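Local coordinates for structural protein VP1 (Trichodysplasia spinulosa-associated polyomavirus, PDB 4U60), which forms the pentameric jelly-roll building block of the viral coat and binds sialylated glycans such as the GM1 oligosaccharide, at residues N200-G205 and T225-E230. Residues are numbered along the deposited sequence; the frame is centred on the assembly and turned at random.
Sequences NTRYYG and TVLLDE. With EDO (1,2-ethanediol), chain S.
Arg202 reaches from its strand to the backbone of Leu227, and these two residues bury the most surface between 200-205 and 225-230, with Tyr204 next. Arg202 NE donates to Leu227 O at 2.9 Å, with an N-H...O angle of 135° and the oxygen lying 24° out of the guanidinium plane; NH2 adds a weak bond to the same oxygen. A long arginine suits the site because its aliphatic part also packs: a bend at chi2 (-59°) turns CD back so that it, like CG, lies close to Leu227 O, while CB and CG lie against Leu227 CD2, each at 3.9 Å. The two side chains cross obliquely, and the branched leucine offers the same methyl to Tyr204, whose OH is 3.7 Å from Leu227 CD2.

Beyond the carbonyl, Asp229 sets its CB 3.6 Å from Arg202 NH2. Its short carboxylate turns OD1 to the backbone N-H groups of Asn231 and Val233, with OD2 on the arginine side, 4.0 Å from Arg202 NH2: a long salt bridge, far from the plane of the guanidinium, where no N-H is directed at it. A 1,2-ethanediol, probably a crystallisation additive, accepts from Arg202 NH2 on O1 and donates from O2 to Asn200 OD1.

Tyr204 and Thr225 meet tip to tip, threonine supplying a small methyl, CG2, for the ring's end. Tyrosine's long ring meets Leu227 CD2 with its edge and carries OH across to a water 2.6 Å away, which donates to Val226 O.

The partly buried contact joins strand 201-208, paired with 129-136, where Tyr204 stacks on Phe133, to strand 225-226, paired with 86-99; Leu227, touching Ala92, Val95 and Val135, bridges the two pairs. Tyr204 and Gly205 also form an antiparallel ladder with a neighbouring subunit, carrying the sheet across the pentamer interface.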
loop_
_atom_site.group_PDB
_atom_site.type_symbol
_atom_site.label_atom_id
_atom_site.label_comp_id
_atom_site.label_asym_id
_atom_site.label_seq_id
_atom_site.Cartn_x
_atom_site.Cartn_y
_atom_site.Cartn_z
ATOM N N ASN C 200 26.533 16.972 -3.172
ATOM C CA ASN C 200 27.508 15.932 -2.988
ATOM C C ASN C 200 27.108 14.921 -1.901
ATOM O O ASN C 200 27.954 14.234 -1.360
ATOM C CB ASN C 200 28.843 16.616 -2.647
ATOM C CG ASN C 200 30.038 15.709 -2.843
ATOM O OD1 ASN C 200 30.071 14.879 -3.753
ATOM N ND2 ASN C 200 31.058 15.897 -1.996
ATOM N N THR C 201 25.808 14.827 -1.620
ATOM C CA THR C 201 25.224 13.849 -0.692
ATOM C C THR C 201 23.951 13.298 -1.307
ATOM O O THR C 201 23.234 14.008 -2.001
ATOM C CB THR C 201 24.920 14.505 0.674
ATOM O OG1 THR C 201 26.174 14.852 1.299
ATOM C CG2 THR C 201 24.069 13.614 1.592
ATOM N N ARG C 202 23.652 12.044 -1.050
ATOM C CA ARG C 202 22.338 11.498 -1.389
ATOM C C ARG C 202 21.622 11.231 -0.088
ATOM O O ARG C 202 22.197 10.644 0.825
ATOM C CB ARG C 202 22.480 10.191 -2.157
ATOM C CG ARG C 202 23.441 10.249 -3.324
ATOM C CD ARG C 202 23.059 11.300 -4.363
ATOM N NE ARG C 202 24.022 11.216 -5.445
ATOM C CZ ARG C 202 24.953 12.118 -5.738
ATOM N NH1 ARG C 202 25.026 13.309 -5.127
ATOM N NH2 ARG C 202 25.802 11.825 -6.688
ATOM N N TYR C 203 20.370 11.648 0.015
ATOM C CA TYR C 203 19.580 11.347 1.219
ATOM C C TYR C 203 18.189 10.825 0.856
ATOM O O TYR C 203 17.655 11.118 -0.216
ATOM C CB TYR C 203 19.465 12.554 2.184
ATOM C CG TYR C 203 18.845 13.799 1.593
ATOM C CD1 TYR C 203 17.458 13.959 1.522
ATOM C CD2 TYR C 203 19.645 14.834 1.122
ATOM C CE1 TYR C 203 16.898 15.113 0.980
ATOM C CE2 TYR C 203 19.106 15.989 0.587
ATOM C CZ TYR C 203 17.738 16.124 0.509
ATOM O OH TYR C 203 17.190 17.256 -0.030
ATOM N N TYR C 204 17.660 9.999 1.756
ATOM C CA TYR C 204 16.397 9.291 1.547
ATOM C C TYR C 204 15.704 9.271 2.872
ATOM O O TYR C 204 16.287 8.845 3.861
ATOM C CB TYR C 204 16.618 7.834 1.067
ATOM C CG TYR C 204 17.644 7.699 -0.026
ATOM C CD1 TYR C 204 19.007 7.752 0.268
ATOM C CD2 TYR C 204 17.268 7.527 -1.339
ATOM C CE1 TYR C 204 19.963 7.656 -0.730
ATOM C CE2 TYR C 204 18.232 7.412 -2.349
ATOM C CZ TYR C 204 19.574 7.477 -2.029
ATOM O OH TYR C 204 20.568 7.361 -2.994
ATOM N N GLY C 205 14.429 9.651 2.894
ATOM C CA GLY C 205 13.703 9.664 4.153
ATOM C C GLY C 205 12.219 9.388 4.000
ATOM O O GLY C 205 11.635 9.569 2.925
ATOM N N THR C 225 21.535 0.186 -2.974
ATOM C CA THR C 225 21.064 1.519 -3.367
ATOM C C THR C 225 22.196 2.203 -4.155
ATOM O O THR C 225 23.277 2.380 -3.631
ATOM C CB THR C 225 20.741 2.359 -2.134
ATOM O OG1 THR C 225 19.755 1.683 -1.329
ATOM C CG2 THR C 225 20.248 3.732 -2.546
ATOM N N VAL C 226 21.945 2.531 -5.410
ATOM C CA VAL C 226 22.921 3.192 -6.263
ATOM C C VAL C 226 23.006 4.668 -5.862
ATOM O O VAL C 226 21.989 5.348 -5.767
ATOM C CB VAL C 226 22.531 3.041 -7.748
ATOM C CG1 VAL C 226 23.469 3.840 -8.645
ATOM C CG2 VAL C 226 22.534 1.569 -8.153
ATOM N N LEU C 227 24.231 5.135 -5.604
ATOM C CA LEU C 227 24.488 6.520 -5.201
ATOM C C LEU C 227 24.926 7.428 -6.360
ATOM O O LEU C 227 25.095 8.638 -6.186
ATOM C CB LEU C 227 25.529 6.553 -4.072
ATOM C CG LEU C 227 25.120 5.849 -2.771
ATOM C CD1 LEU C 227 26.340 5.713 -1.868
ATOM C CD2 LEU C 227 24.022 6.617 -2.054
ATOM N N LEU C 228 25.129 6.842 -7.530
ATOM C CA LEU C 228 25.462 7.621 -8.724
ATOM C C LEU C 228 24.307 8.552 -9.106
ATOM O O LEU C 228 23.138 8.183 -9.016
ATOM C CB LEU C 228 25.766 6.687 -9.882
ATOM C CG LEU C 228 26.914 5.688 -9.659
ATOM C CD1 LEU C 228 27.202 4.940 -10.953
ATOM C CD2 LEU C 228 28.182 6.363 -9.156
ATOM N N ASP C 229 24.627 9.764 -9.528
ATOM C CA ASP C 229 23.584 10.675 -9.998
ATOM C C ASP C 229 23.239 10.405 -11.458
ATOM O O ASP C 229 23.707 9.422 -12.047
ATOM C CB ASP C 229 23.986 12.124 -9.731
ATOM C CG ASP C 229 25.161 12.608 -10.579
ATOM O OD1 ASP C 229 25.544 11.977 -11.586
ATOM O OD2 ASP C 229 25.717 13.662 -10.202
ATOM N N GLU C 230 22.427 11.290 -12.046
ATOM C CA GLU C 230 21.993 11.149 -13.443
ATOM C C GLU C 230 23.137 11.220 -14.461
ATOM O O GLU C 230 22.997 10.737 -15.586
ATOM C CB GLU C 230 20.892 12.174 -13.795
ATOM C CG GLU C 230 21.244 13.642 -13.550
ATOM C CD GLU C 230 20.750 14.152 -12.210
ATOM O OE1 GLU C 230 21.106 13.549 -11.174
ATOM O OE2 GLU C 230 20.005 15.165 -12.173
HETATM C C1 EDO S . 28.280 14.240 -6.602
HETATM O O1 EDO S . 27.196 14.101 -7.528
HETATM C C2 EDO S . 29.522 14.816 -7.290
HETATM O O2 EDO S . 30.144 15.827 -6.473
HETATM O O HOH W 1 20.002 7.085 -5.567
#